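Local coordinates for penicillin-binding protein 2B (Streptococcus pneumoniae, PDB 2WAD) that probably forms peptide cross-links between adjacent glycan strands of cell-wall peptidoglycan, working within the elongation machinery, and binds penicillin, at residues Ser330-Asn334 and Gly335-Tyr339; Phe82-Ser85 and Asn86-Ala90; Pro420-Trp424 and Tyr425-Tyr429; Asp521-Pro525 and Met526-Gln530. One frame throughout, in Å; residues are numbered along the deposited sequence.

Contact 1 (Ser330-Asn334 and Gly335-Tyr339). Unlike the reference sequence in segment 330-334: Gly-333 (reference Glu).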
loop_
_atom_site.group_PDB
_atom_site.type_symbol
_atom_site.label_atom_id
_atom_site.label_comp_id
_atom_site.label_asym_id
_atom_site.label_seq_id
_atom_site.Cartn_x
_atom_site.Cartn_y
_atom_site.Cartn_z
ATOM N N SER A 330 -6.687 -1.730 -27.464
ATOM C CA SER A 330 -6.979 -0.971 -28.676
ATOM C C SER A 330 -5.744 -0.178 -29.105
ATOM O O SER A 330 -5.345 -0.185 -30.282
ATOM C CB SER A 330 -8.170 -0.037 -28.418
ATOM O OG SER A 330 -8.726 0.422 -29.636
ATOM N N GLU A 331 -5.100 0.481 -28.143
ATOM C CA GLU A 331 -3.906 1.267 -28.466
ATOM C C GLU A 331 -2.726 0.384 -28.850
ATOM O O GLU A 331 -1.839 0.811 -29.582
ATOM C CB GLU A 331 -3.535 2.204 -27.320
ATOM C CG GLU A 331 -4.578 3.264 -27.062
ATOM C CD GLU A 331 -4.636 4.310 -28.164
ATOM O OE1 GLU A 331 -3.737 5.178 -28.220
ATOM O OE2 GLU A 331 -5.592 4.267 -28.974
ATOM N N LEU A 332 -2.692 -0.848 -28.353
ATOM C CA LEU A 332 -1.729 -1.803 -28.899
ATOM C C LEU A 332 -2.109 -2.219 -30.319
ATOM O O LEU A 332 -1.240 -2.446 -31.160
ATOM C CB LEU A 332 -1.607 -3.042 -28.023
ATOM C CG LEU A 332 -0.798 -2.984 -26.729
ATOM C CD1 LEU A 332 -0.802 -4.346 -26.025
ATOM C CD2 LEU A 332 0.610 -2.517 -27.005
ATOM N N GLY A 333 -3.411 -2.289 -30.571
ATOM C CA GLY A 333 -3.967 -2.703 -31.858
ATOM C C GLY A 333 -3.500 -1.763 -32.954
ATOM O O GLY A 333 -3.086 -2.211 -34.020
ATOM N N ASN A 334 -3.535 -0.457 -32.692
ATOM C CA ASN A 334 -3.173 0.514 -33.718
ATOM C C ASN A 334 -1.721 0.944 -33.635
ATOM O O ASN A 334 -1.262 1.693 -34.493
ATOM C CB ASN A 334 -4.087 1.737 -33.673
ATOM C CG ASN A 334 -3.963 2.501 -32.358
ATOM O OD1 ASN A 334 -2.855 2.695 -31.831
ATOM N ND2 ASN A 334 -5.103 2.912 -31.816
ATOM N N GLY A 335 -0.994 0.461 -32.624
ATOM C CA GLY A 335 0.452 0.673 -32.542
ATOM C C GLY A 335 0.878 1.770 -31.576
ATOM O O GLY A 335 2.057 1.882 -31.235
ATOM N N GLY A 336 -0.074 2.579 -31.114
ATOM C CA GLY A 336 0.262 3.718 -30.258
ATOM C C GLY A 336 0.867 3.334 -28.919
ATOM O O GLY A 336 1.647 4.091 -28.337
ATOM N N ALA A 337 0.510 2.160 -28.418
ATOM C CA ALA A 337 0.946 1.763 -27.079
ATOM C C ALA A 337 2.146 0.821 -27.082
ATOM O O ALA A 337 2.466 0.231 -26.054
ATOM C CB ALA A 337 -0.212 1.142 -26.316
ATOM N N LYS A 338 2.809 0.694 -28.232
ATOM C CA LYS A 338 3.830 -0.331 -28.421
ATOM C C LYS A 338 4.951 -0.290 -27.371
ATOM O O LYS A 338 5.370 -1.331 -26.852
ATOM C CB LYS A 338 4.427 -0.200 -29.819
ATOM C CG LYS A 338 5.458 -1.273 -30.143
ATOM C CD LYS A 338 6.067 -1.014 -31.521
ATOM C CE LYS A 338 7.223 -1.967 -31.842
ATOM N NZ LYS A 338 6.904 -2.934 -32.934
ATOM N N TYR A 339 5.454 0.910 -27.087
ATOM C CA TYR A 339 6.493 1.092 -26.070
ATOM C C TYR A 339 5.995 1.691 -24.767
ATOM O O TYR A 339 6.801 2.204 -24.006
ATOM C CB TYR A 339 7.612 1.972 -26.619
ATOM C CG TYR A 339 8.200 1.360 -27.866
ATOM C CD1 TYR A 339 8.892 0.161 -27.797
ATOM C CD2 TYR A 339 8.004 1.939 -29.110
ATOM C CE1 TYR A 339 9.412 -0.429 -28.928
ATOM C CE2 TYR A 339 8.507 1.352 -30.253
ATOM C CZ TYR A 339 9.219 0.168 -30.151
ATOM O OH TYR A 339 9.740 -0.446 -31.273
#
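Between Glu-331 and Ala-337 the chain folds back over the closing turn of helix 314-334, and a single oxygen gathers much of the reversal: Glu-331 O accepts from Ala-337 N at 2.9 Å and, weakly, from Gly-335 N. The stronger donor stands above the carbonyl plane, not on a lone pair. Departure from the helical path falls at Gly-335, whose positive phi (101°) glycine tolerates because it has no CB to meet the carbonyl oxygen of Asn-334. A type I beta turn follows from Gly-335 to Lys-338 and leads toward strand 342-348 of the transpeptidase domain.

Asn-334 adds an Asx turn, its OD1 taking Gly-336 N at 2.9 Å almost in line with its own C=O. Its CG lies between the backbone N and the carbonyl carbon (chi1 63°), which folds the amide over the peptides that come next. The other end of the same amide is used as well: ND2 donates in its own plane to Glu-331 OE2 at 3.2 Å, meeting that carboxylate from above, and the pair of bonds fixes how the amide is rotated. The carboxylate also binds Lys-659 in a salt bridge and Asn-654 by a hydrogen bond, company that would favour its charged form. Apart from these polar bonds, Ala-337 CB rests 3.6 Å from Glu-331 CB and 3.8 Å from Leu-332 CD2.

Contact 2 (Phe82-Ser85 and Asn86-Ala90)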
loop_
_atom_site.group_PDB
_atom_site.type_symbol
_atom_site.label_atom_id
_atom_site.label_comp_id
_atom_site.label_asym_id
_atom_site.label_seq_id
_atom_site.Cartn_x
_atom_site.Cartn_y
_atom_site.Cartn_z
ATOM N N PHE A 82 0.360 -28.908 21.616
ATOM C CA PHE A 82 1.089 -29.278 22.828
ATOM C C PHE A 82 0.985 -28.195 23.888
ATOM O O PHE A 82 1.313 -27.041 23.638
ATOM C CB PHE A 82 2.558 -29.544 22.529
ATOM C CG PHE A 82 3.357 -29.964 23.736
ATOM C CD1 PHE A 82 3.015 -31.100 24.450
ATOM C CD2 PHE A 82 4.462 -29.225 24.148
ATOM C CE1 PHE A 82 3.754 -31.500 25.546
ATOM C CE2 PHE A 82 5.207 -29.621 25.255
ATOM C CZ PHE A 82 4.850 -30.759 25.954
ATOM N N THR A 83 0.521 -28.576 25.068
ATOM C CA THR A 83 0.439 -27.667 26.199
ATOM C C THR A 83 1.519 -28.087 27.182
ATOM O O THR A 83 1.523 -29.226 27.629
ATOM C CB THR A 83 -0.937 -27.785 26.850
ATOM O OG1 THR A 83 -1.861 -27.076 26.021
ATOM C CG2 THR A 83 -0.951 -27.187 28.259
ATOM N N ARG A 84 2.458 -27.191 27.471
ATOM C CA ARG A 84 3.620 -27.578 28.263
ATOM C C ARG A 84 3.452 -27.287 29.747
ATOM O O ARG A 84 2.805 -26.314 30.126
ATOM C CB ARG A 84 4.889 -26.919 27.735
ATOM C CG ARG A 84 6.158 -27.459 28.379
ATOM C CD ARG A 84 7.312 -26.562 27.978
ATOM N NE ARG A 84 8.610 -26.931 28.549
ATOM C CZ ARG A 84 9.746 -26.620 27.935
ATOM N NH1 ARG A 84 9.699 -25.986 26.773
ATOM N NH2 ARG A 84 10.915 -26.929 28.462
ATOM N N SER A 85 4.038 -28.146 30.572
ATOM C CA SER A 85 4.027 -27.990 32.017
ATOM C C SER A 85 5.402 -27.531 32.488
ATOM O O SER A 85 6.420 -27.936 31.926
ATOM C CB SER A 85 3.692 -29.333 32.665
ATOM O OG SER A 85 3.979 -29.338 34.054
ATOM N N ASN A 86 5.418 -26.698 33.525
ATOM C CA ASN A 86 6.666 -26.215 34.122
ATOM C C ASN A 86 7.524 -27.355 34.662
ATOM O O ASN A 86 8.701 -27.169 34.975
ATOM C CB ASN A 86 6.369 -25.186 35.225
ATOM C CG ASN A 86 5.454 -25.736 36.312
ATOM O OD1 ASN A 86 4.524 -26.499 36.038
ATOM N ND2 ASN A 86 5.720 -25.356 37.552
ATOM N N LYS A 87 6.941 -28.543 34.753
ATOM C CA LYS A 87 7.624 -29.680 35.371
ATOM C C LYS A 87 8.234 -30.728 34.430
ATOM O O LYS A 87 9.032 -31.569 34.853
ATOM C CB LYS A 87 6.724 -30.316 36.428
ATOM C CG LYS A 87 6.483 -29.405 37.639
ATOM C CD LYS A 87 5.709 -30.112 38.763
ATOM C CE LYS A 87 4.523 -30.961 38.263
ATOM N NZ LYS A 87 3.138 -30.399 38.420
ATOM N N MET A 88 7.907 -30.649 33.145
ATOM C CA MET A 88 8.516 -31.516 32.131
ATOM C C MET A 88 10.019 -31.324 31.974
ATOM O O MET A 88 10.466 -30.251 31.618
ATOM C CB MET A 88 7.830 -31.304 30.784
ATOM C CG MET A 88 6.450 -31.932 30.739
ATOM S SD MET A 88 5.482 -31.270 29.402
ATOM C CE MET A 88 4.066 -32.368 29.451
ATOM N N THR A 89 10.799 -32.359 32.258
ATOM C CA THR A 89 12.234 -32.306 31.990
ATOM C C THR A 89 12.429 -32.400 30.474
ATOM O O THR A 89 11.459 -32.578 29.730
ATOM C CB THR A 89 13.002 -33.445 32.680
ATOM O OG1 THR A 89 12.445 -34.708 32.293
ATOM C CG2 THR A 89 12.964 -33.313 34.210
ATOM N N ALA A 90 13.674 -32.270 30.017
ATOM C CA ALA A 90 13.983 -32.437 28.599
ATOM C C ALA A 90 13.784 -33.915 28.218
ATOM O O ALA A 90 13.426 -34.248 27.088
ATOM C CB ALA A 90 15.410 -31.998 28.322
HETATM O O HOH W 1 8.863 -27.839 31.300
#
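Met-88 brings its sulfur to the edge of the Phe-82 ring, SD lying 3.5 Å from CZ and 73° off the ring normal, in a Met-aromatic contact made near the ring plane. The two side chains approach from opposite directions, and the methyl CE continues along the same rim, 3.9 Å from CZ of Phe-82. With CG beside its backbone N (chi1 -74°) and the chain extended beyond it, Met-88 lies back along the preceding residues, where SD also takes a weak but nearly straight hydrogen bond from Ser-85 N at 3.6 Å.

This return path is created by a type I beta turn from Ser-85 to Met-88, which carries the chain from strand 72-83 of the dimerisation domain toward helix 90-100. Its backbone closure, Met-88 N to Ser-85 O, is weak at 3.3 Å. An ST turn reinforces it: Ser-85 OG accepts from Lys-87 N at 3.1 Å with an N-H...O angle of 164°. A water links the two segments, accepting from Arg-84 NE in the guanidinium plane at 2.9 Å and donating to Met-88 O; its approach to Ser-85 O is too short to be relied on.

The polar ends have partners in other parts of the chain. Arg-84 NH1 binds Val-184 O, Asn-86 ND2 binds Gly-291 O, and Lys-87 NZ makes a salt bridge with the zinc ligand Asp-292. Leu-93 of helix 90-100 touches Phe-82, Arg-84 and Met-88, while Thr-89 OG1 caps that helix by accepting from Asp-92 N.

Contact 3 (Pro420-Trp424 and Tyr425-Tyr429). Unlike the reference sequence in segment 420-424: Tyr-422 (reference Asn). Unlike the reference sequence in segment 425-429: Lys-426 (reference Thr), Leu-427 (reference Gln).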
loop_
_atom_site.group_PDB
_atom_site.type_symbol
_atom_site.label_atom_id
_atom_site.label_comp_id
_atom_site.label_asym_id
_atom_site.label_seq_id
_atom_site.Cartn_x
_atom_site.Cartn_y
_atom_site.Cartn_z
ATOM N N PRO A 420 14.535 26.939 -28.731
ATOM C CA PRO A 420 13.329 27.721 -28.486
ATOM C C PRO A 420 12.216 26.814 -27.976
ATOM O O PRO A 420 12.147 25.651 -28.389
ATOM C CB PRO A 420 12.950 28.239 -29.876
ATOM C CG PRO A 420 14.149 28.091 -30.703
ATOM C CD PRO A 420 14.867 26.882 -30.164
ATOM N N ILE A 421 11.375 27.327 -27.077
ATOM C CA ILE A 421 10.272 26.544 -26.519
ATOM C C ILE A 421 8.946 26.956 -27.152
ATOM O O ILE A 421 8.607 28.153 -27.157
ATOM C CB ILE A 421 10.167 26.728 -24.974
ATOM C CG1 ILE A 421 11.377 26.117 -24.258
ATOM C CG2 ILE A 421 8.899 26.117 -24.444
ATOM C CD1 ILE A 421 11.759 26.909 -23.001
ATOM N N TYR A 422 8.197 25.960 -27.634
ATOM C CA TYR A 422 6.882 26.161 -28.268
ATOM C C TYR A 422 5.810 25.351 -27.551
ATOM O O TYR A 422 6.121 24.478 -26.729
ATOM C CB TYR A 422 6.899 25.692 -29.733
ATOM C CG TYR A 422 7.858 26.442 -30.622
ATOM C CD1 TYR A 422 7.478 27.616 -31.247
ATOM C CD2 TYR A 422 9.152 25.984 -30.817
ATOM C CE1 TYR A 422 8.356 28.316 -32.048
ATOM C CE2 TYR A 422 10.039 26.682 -31.617
ATOM C CZ TYR A 422 9.636 27.844 -32.238
ATOM O OH TYR A 422 10.518 28.548 -33.047
ATOM N N SER A 423 4.551 25.622 -27.894
ATOM C CA SER A 423 3.434 24.822 -27.409
ATOM C C SER A 423 3.061 23.836 -28.515
ATOM O O SER A 423 3.698 23.830 -29.565
ATOM C CB SER A 423 2.249 25.728 -27.065
ATOM O OG SER A 423 2.546 26.506 -25.915
ATOM N N TRP A 424 2.043 23.016 -28.293
ATOM C CA TRP A 424 1.634 22.017 -29.282
ATOM C C TRP A 424 1.236 22.659 -30.617
ATOM O O TRP A 424 1.396 22.054 -31.663
ATOM C CB TRP A 424 0.497 21.146 -28.734
ATOM C CG TRP A 424 -0.814 21.856 -28.491
ATOM C CD1 TRP A 424 -1.238 22.436 -27.317
ATOM C CD2 TRP A 424 -1.895 22.008 -29.421
ATOM N NE1 TRP A 424 -2.518 22.926 -27.463
ATOM C CE2 TRP A 424 -2.936 22.690 -28.751
ATOM C CE3 TRP A 424 -2.085 21.639 -30.758
ATOM C CZ2 TRP A 424 -4.144 23.003 -29.374
ATOM C CZ3 TRP A 424 -3.301 21.956 -31.373
ATOM C CH2 TRP A 424 -4.310 22.627 -30.677
ATOM N N TYR A 425 0.763 23.899 -30.574
ATOM C CA TYR A 425 0.330 24.616 -31.773
ATOM C C TYR A 425 1.404 25.450 -32.501
ATOM O O TYR A 425 1.108 26.102 -33.495
ATOM C CB TYR A 425 -0.865 25.502 -31.411
ATOM C CG TYR A 425 -0.787 26.233 -30.081
ATOM C CD1 TYR A 425 -1.454 25.743 -28.958
ATOM C CD2 TYR A 425 -0.087 27.428 -29.957
ATOM C CE1 TYR A 425 -1.416 26.404 -27.741
ATOM C CE2 TYR A 425 -0.039 28.111 -28.743
ATOM C CZ TYR A 425 -0.715 27.602 -27.642
ATOM O OH TYR A 425 -0.684 28.287 -26.439
ATOM N N LYS A 426 2.636 25.437 -31.991
ATOM C CA LYS A 426 3.793 26.074 -32.639
ATOM C C LYS A 426 3.531 27.507 -33.098
ATOM O O LYS A 426 3.202 28.381 -32.301
ATOM C CB LYS A 426 4.309 25.244 -33.831
ATOM C CG LYS A 426 4.412 23.746 -33.595
ATOM C CD LYS A 426 5.492 23.486 -32.564
ATOM C CE LYS A 426 5.727 22.005 -32.307
ATOM N NZ LYS A 426 6.667 21.843 -31.161
ATOM N N LEU A 427 3.669 27.719 -34.406
ATOM C CA LEU A 427 3.650 29.036 -35.029
ATOM C C LEU A 427 2.289 29.338 -35.656
ATOM O O LEU A 427 2.029 30.455 -36.136
ATOM C CB LEU A 427 4.784 29.101 -36.065
ATOM C CG LEU A 427 6.170 28.891 -35.435
ATOM C CD1 LEU A 427 7.315 28.556 -36.409
ATOM C CD2 LEU A 427 6.495 30.138 -34.592
ATOM N N ALA A 428 1.396 28.354 -35.598
ATOM C CA ALA A 428 0.128 28.398 -36.319
ATOM C C ALA A 428 -0.730 29.648 -36.111
ATOM O O ALA A 428 -1.380 30.112 -37.049
ATOM C CB ALA A 428 -0.692 27.109 -36.069
ATOM N N TYR A 429 -0.757 30.201 -34.904
ATOM C CA TYR A 429 -1.501 31.442 -34.684
ATOM C C TYR A 429 -0.607 32.626 -34.345
ATOM O O TYR A 429 -1.070 33.571 -33.711
ATOM C CB TYR A 429 -2.554 31.254 -33.591
ATOM C CG TYR A 429 -3.531 30.191 -33.996
ATOM C CD1 TYR A 429 -4.759 30.534 -34.545
ATOM C CD2 TYR A 429 -3.194 28.843 -33.914
ATOM C CE1 TYR A 429 -5.648 29.555 -34.965
ATOM C CE2 TYR A 429 -4.079 27.863 -34.334
ATOM C CZ TYR A 429 -5.298 28.228 -34.857
ATOM O OH TYR A 429 -6.185 27.276 -35.299
HETATM O O HOH W 2 4.006 27.745 -29.639
#
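Two overlapping beta turns, type I from Ser-423 to Lys-426 and type II' from Tyr-425 to Ala-428, shape this loop of the transpeptidase domain between strands 408-410 and 432-434. The first is closed by Lys-426 N donating to Ser-423 O at 3.1 Å. The two central residues of that turn, Trp-424 and Tyr-425, pair their rings in a T-shape: the CD1 edge of the tyrosine points at the indole face, planes 78° apart, with 4.7 Å between the centroids of the tyrosine ring and the five-membered ring. Tyr-425 CB sits over the six-membered ring of the same indole, while Ser-423 CB makes a CH-pi contact over a face of Tyr-425, 3.7 Å from that ring's centroid.

The Trp-424 side chain comes within about 7 Å of that of Ser-386, the probable acyl-ester serine. Polar atoms tie the cluster into its surroundings: Trp-424 NE1 donates to Tyr-442 O, Tyr-425 OH bonds to Asp-410, and Ser-423 OG accepts from Asn-445 N. A water bridges Ser-423 N and Lys-426 O. Farther out, Tyr-422 CE1 touches Leu-427 CD2 at 3.6 Å, and Lys-426, bent at chi2 (-67°), lays its CD 3.9 Å from Tyr-422 CB.

Contact 4 (Asp521-Pro525 and Met526-Gln530)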
loop_
_atom_site.group_PDB
_atom_site.type_symbol
_atom_site.label_atom_id
_atom_site.label_comp_id
_atom_site.label_asym_id
_atom_site.label_seq_id
_atom_site.Cartn_x
_atom_site.Cartn_y
_atom_site.Cartn_z
ATOM N N ASP A 521 10.320 16.353 -12.921
ATOM C CA ASP A 521 10.045 15.425 -11.817
ATOM C C ASP A 521 8.971 14.423 -12.282
ATOM O O ASP A 521 8.053 14.832 -13.005
ATOM C CB ASP A 521 9.532 16.203 -10.597
ATOM C CG ASP A 521 10.595 17.084 -9.970
ATOM O OD1 ASP A 521 11.776 16.907 -10.308
ATOM O OD2 ASP A 521 10.269 17.959 -9.143
ATOM N N ASN A 522 9.085 13.154 -11.872
ATOM C CA ASN A 522 8.101 12.076 -12.072
ATOM C C ASN A 522 7.241 11.826 -10.819
ATOM O O ASN A 522 7.769 11.796 -9.704
ATOM C CB ASN A 522 8.800 10.725 -12.346
ATOM C CG ASN A 522 9.493 10.644 -13.719
ATOM O OD1 ASN A 522 9.407 9.624 -14.414
ATOM N ND2 ASN A 522 10.198 11.703 -14.105
ATOM N N TYR A 523 5.943 11.580 -11.010
ATOM C CA TYR A 523 4.990 11.410 -9.929
ATOM C C TYR A 523 4.213 10.101 -10.092
ATOM O O TYR A 523 4.139 9.554 -11.204
ATOM C CB TYR A 523 4.004 12.582 -9.957
ATOM C CG TYR A 523 4.636 13.959 -9.888
ATOM C CD1 TYR A 523 5.629 14.273 -8.941
ATOM C CD2 TYR A 523 4.266 14.939 -10.779
ATOM C CE1 TYR A 523 6.198 15.539 -8.872
ATOM C CE2 TYR A 523 4.842 16.192 -10.740
ATOM C CZ TYR A 523 5.775 16.499 -9.772
ATOM O OH TYR A 523 6.310 17.773 -9.775
ATOM N N THR A 524 3.646 9.598 -8.996
ATOM C CA THR A 524 2.797 8.404 -9.045
ATOM C C THR A 524 1.352 8.772 -9.438
ATOM O O THR A 524 0.941 9.917 -9.339
ATOM C CB THR A 524 2.684 7.732 -7.673
ATOM O OG1 THR A 524 1.923 8.587 -6.818
ATOM C CG2 THR A 524 4.049 7.463 -7.039
ATOM N N PRO A 525 0.560 7.785 -9.880
ATOM C CA PRO A 525 -0.827 8.088 -10.238
ATOM C C PRO A 525 -1.641 8.540 -9.015
ATOM O O PRO A 525 -2.540 9.358 -9.170
ATOM C CB PRO A 525 -1.338 6.766 -10.849
ATOM C CG PRO A 525 -0.091 6.077 -11.376
ATOM C CD PRO A 525 1.043 6.503 -10.437
ATOM N N MET A 526 -1.340 8.035 -7.812
ATOM C CA MET A 526 -2.025 8.476 -6.605
ATOM C C MET A 526 -1.765 9.957 -6.328
ATOM O O MET A 526 -2.697 10.703 -5.995
ATOM C CB MET A 526 -1.667 7.567 -5.411
ATOM C CG MET A 526 -2.362 7.880 -4.095
ATOM S SD MET A 526 -4.148 7.546 -4.176
ATOM C CE MET A 526 -4.119 5.787 -4.492
ATOM N N GLN A 527 -0.518 10.400 -6.482
ATOM C CA GLN A 527 -0.170 11.827 -6.328
ATOM C C GLN A 527 -0.952 12.703 -7.323
ATOM O O GLN A 527 -1.429 13.805 -6.976
ATOM C CB GLN A 527 1.343 12.045 -6.501
ATOM C CG GLN A 527 2.231 11.491 -5.345
ATOM C CD GLN A 527 3.714 11.661 -5.612
ATOM O OE1 GLN A 527 4.211 11.208 -6.628
ATOM N NE2 GLN A 527 4.433 12.306 -4.701
ATOM N N LEU A 528 -1.051 12.230 -8.568
ATOM C CA LEU A 528 -1.773 13.003 -9.607
ATOM C C LEU A 528 -3.285 13.026 -9.352
ATOM O O LEU A 528 -3.918 14.031 -9.629
ATOM C CB LEU A 528 -1.439 12.504 -11.032
ATOM C CG LEU A 528 0.024 12.783 -11.424
ATOM C CD1 LEU A 528 0.496 11.836 -12.546
ATOM C CD2 LEU A 528 0.119 14.205 -11.913
ATOM N N ALA A 529 -3.859 11.958 -8.780
ATOM C CA ALA A 529 -5.240 12.052 -8.314
ATOM C C ALA A 529 -5.437 13.029 -7.152
ATOM O O ALA A 529 -6.435 13.738 -7.101
ATOM C CB ALA A 529 -5.828 10.691 -7.959
ATOM N N GLN A 530 -4.530 13.024 -6.180
ATOM C CA GLN A 530 -4.693 13.890 -5.003
ATOM C C GLN A 530 -4.591 15.338 -5.479
ATOM O O GLN A 530 -5.242 16.215 -4.941
ATOM C CB GLN A 530 -3.576 13.657 -3.969
ATOM C CG GLN A 530 -3.715 14.504 -2.670
ATOM C CD GLN A 530 -2.676 14.094 -1.636
ATOM O OE1 GLN A 530 -1.476 14.036 -1.939
ATOM N NE2 GLN A 530 -3.129 13.716 -0.440
#
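The phenol ring of Tyr-523 and the amide of Gln-527 stand almost square to each other, their planes 85° apart. Over one face of the ring, toward its rim, lies the carbonyl oxygen of Asp-521. Both ends of the amide are engaged: OE1 takes Thr-524 N at 2.9 Å in the carbonyl plane, on a lone pair, and NE2 donates to Ser-489 O and Thr-500 O. With the reciprocal bond from Gln-527 N to Thr-524 OG1, 3.1 Å and close to straight at 167°, this is a capping box at the start of helix 525-536. Thr-524 is the N-cap; its OG1 lies between its backbone N and carbonyl carbon (chi1 69°), a setting that turns the hydroxyl toward the first helical turn.

Regular helical bonding begins at once. Leu-528 N donates to Thr-524 O at 3.1 Å, and Ala-529 N to Pro-525 O at 2.9 Å. The opening turn is buried against the central sheet of the transpeptidase domain: Pro-525 meets Tyr-344 and Val-650, Leu-528 meets Ala-648 and Val-650, and Ala-529 meets Val-346, Leu-348 and Ala-648. The residues leading into the cap pack on the helix too, where Gln-527 OE1 comes within 3.4 Å of Tyr-523 CA and Leu-528 CG lies 4.2 Å from Tyr-523 CB.

How the contacts relate
Contacts 1, 3 and 4 belong to the transpeptidase domain, whereas contact 2 lies in the dimerisation domain, its centre 57 to 83 Å from theirs. Contact 3 is nearest the probable acyl-ester serine: the Trp-424 side chain is about 7 Å from that of Ser-386, and the Leu-528 side chain of contact 4 about 10 Å. Their own centres are 27 Å apart. Contact 1 is away from that site, with nearest atoms about 12 Å from contact 4; strand 342-348, which follows its loop, packs against the helix begun in contact 4. In contact 2 the Lys-87 side chain is about 6 Å from a bound zinc.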